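Local coordinates for protein VP1 (PDB 4PCG) that forms the pentameric building blocks of a human polyomavirus capsid and probably takes part in attachment to host cells, at residues 52-55 / 56-59. Sequence-based numbering, arbitrary orientation.
With NA (sodium ion), chain L.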
ATOM      1  N   THR B  52      19.608  18.578  21.412  1.00 31.04           N
ATOM      2  CA  THR B  52      19.308  19.911  20.861  1.00 30.97           C
ATOM      3  C   THR B  52      19.128  19.790  19.379  1.00 27.46           C
ATOM      4  O   THR B  52      19.939  19.151  18.697  1.00 24.97           O
ATOM      5  CB  THR B  52      20.449  20.923  21.160  1.00 29.47           C
ATOM      6  OG1 THR B  52      20.565  21.070  22.550  1.00 29.28           O
ATOM      7  CG2 THR B  52      20.167  22.315  20.558  1.00 33.50           C
ATOM      8  N   LEU B  53      18.038  20.365  18.873  1.00 24.79           N
ATOM      9  CA  LEU B  53      17.822  20.479  17.448  1.00 23.57           C
ATOM     10  C   LEU B  53      18.631  21.655  16.948  1.00 24.46           C
ATOM     11  O   LEU B  53      18.424  22.788  17.419  1.00 24.35           O
ATOM     12  CB  LEU B  53      16.343  20.754  17.111  1.00 26.45           C
ATOM     13  CG  LEU B  53      15.358  19.617  17.267  1.00 34.51           C
ATOM     14  CD1 LEU B  53      13.962  20.121  16.909  1.00 38.51           C
ATOM     15  CD2 LEU B  53      15.735  18.441  16.386  1.00 39.02           C
ATOM     16  N   ASP B  54      19.525  21.387  15.995  1.00 22.32           N
ATOM     17  CA  ASP B  54      20.584  22.319  15.638  1.00 24.17           C
ATOM     18  C   ASP B  54      20.249  22.991  14.330  1.00 23.15           C
ATOM     19  O   ASP B  54      19.696  22.375  13.412  1.00 22.30           O
ATOM     20  CB  ASP B  54      21.940  21.608  15.535  1.00 25.87           C
ATOM     21  CG  ASP B  54      22.324  20.887  16.815  1.00 29.78           C
ATOM     22  OD1 ASP B  54      22.466  21.571  17.836  1.00 27.74           O
ATOM     23  OD2 ASP B  54      22.488  19.631  16.811  1.00 27.48           O
ATOM     24  N   ALA B  55      20.588  24.269  14.238  1.00 23.56           N
ATOM     25  CA  ALA B  55      20.455  24.970  12.968  1.00 21.95           C
ATOM     26  C   ALA B  55      21.484  24.370  12.002  1.00 24.27           C
ATOM     27  O   ALA B  55      22.604  24.059  12.412  1.00 28.95           O
ATOM     28  CB  ALA B  55      20.718  26.442  13.167  1.00 26.31           C
ATOM     29  N   GLY B  56      21.089  24.172  10.755  1.00 20.86           N
ATOM     30  CA  GLY B  56      21.997  23.678   9.730  1.00 22.44           C
ATOM     31  C   GLY B  56      21.783  22.208   9.435  1.00 20.60           C
ATOM     32  O   GLY B  56      22.071  21.766   8.326  1.00 20.26           O
ATOM     33  N   SER B  57      21.301  21.454  10.432  1.00 19.41           N
ATOM     34  CA  SER B  57      21.060  20.012  10.263  1.00 20.39           C
ATOM     35  C   SER B  57      19.577  19.647  10.275  1.00 18.54           C
ATOM     36  O   SER B  57      19.219  18.561   9.861  1.00 18.11           O
ATOM     37  CB  SER B  57      21.815  19.195  11.313  1.00 20.81           C
ATOM     38  OG  SER B  57      21.404  19.535  12.617  1.00 22.80           O
ATOM     39  N   SER B  58      18.728  20.558  10.742  1.00 17.80           N
ATOM     40  CA  SER B  58      17.285  20.308  10.801  1.00 18.85           C
ATOM     41  C   SER B  58      16.613  21.033   9.626  1.00 19.74           C
ATOM     42  O   SER B  58      16.831  22.237   9.394  1.00 19.75           O
ATOM     43  CB  SER B  58      16.723  20.762  12.145  1.00 23.19           C
ATOM     44  OG  SER B  58      16.991  19.776  13.150  1.00 27.81           O
ATOM     45  N   LEU B  59      15.820  20.285   8.874  1.00 16.23           N
ATOM     46  CA  LEU B  59      15.109  20.826   7.737  1.00 16.10           C
ATOM     47  C   LEU B  59      14.030  21.822   8.225  1.00 15.94           C
ATOM     48  O   LEU B  59      13.306  21.558   9.207  1.00 15.95           O
ATOM     49  CB  LEU B  59      14.466  19.714   6.922  1.00 16.55           C
ATOM     50  CG  LEU B  59      13.861  20.137   5.556  1.00 16.02           C
ATOM     51  CD1 LEU B  59      14.886  20.728   4.613  1.00 19.08           C
ATOM     52  CD2 LEU B  59      13.188  18.961   4.860  1.00 20.28           C
TER
HETATM   53 NA    NA L 303      21.614  17.635  17.732  1.00 27.41          NA
HETATM   54  O   HOH W   1      19.406  19.063  14.278  1.00 23.28           O
HETATM   55  O   HOH W   2      23.129  18.511  14.350  1.00 23.45           O
HETATM   56  O   HOH W   3      20.150  17.088  16.005  1.00 26.01           O
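From D54 to S57 the backbone folds through a type II beta turn, with A55 and G56 at its corners, and the amide N of S58 then reaches back to D54 O in a weak hydrogen bond of 3.4 Å. This turn lies in the loop between strands 52-53 and 62-67 of the jelly-roll core of VP1, the part of the longer protein present here. Glycine suits the second corner: at the positive phi of G56 (103°) a side chain would press against the carbonyl O of A55. At the first corner the CB of A55 points away from the residues that follow, and so small a side chain leaves the turn unobstructed.

Two waters link the limbs. Water 1 accepts from D54 N at 2.9 Å and is also hydrogen-bonded to both serine hydroxyls, at 2.6 Å from S57 OG and 2.8 Å from S58 OG. A chi1 of 61° turns S57 OG back over its own backbone, and from there it meets water 2 as well at 2.7 Å. Water 2 in turn donates to D54 OD2, so the short, hydroxyl-bearing S57 steadies, through a bridging water, the carboxylate oxygen that binds the metal.

The same OD2 binds the sodium ion at 2.4 Å. T52 contributes its backbone O, and T48 OG1, T50 OG1 and water 3 supply the other oxygens; this all-oxygen set is what a hard cation such as sodium prefers, and the charge of the ion probably polarises the D54 carboxylate. S58 OG has a further hydrogen bond, to E175 OE2, and L53 packs on Y47, M140 and I176, with its CD2 methyl resting 3.7 Å from S58 OG.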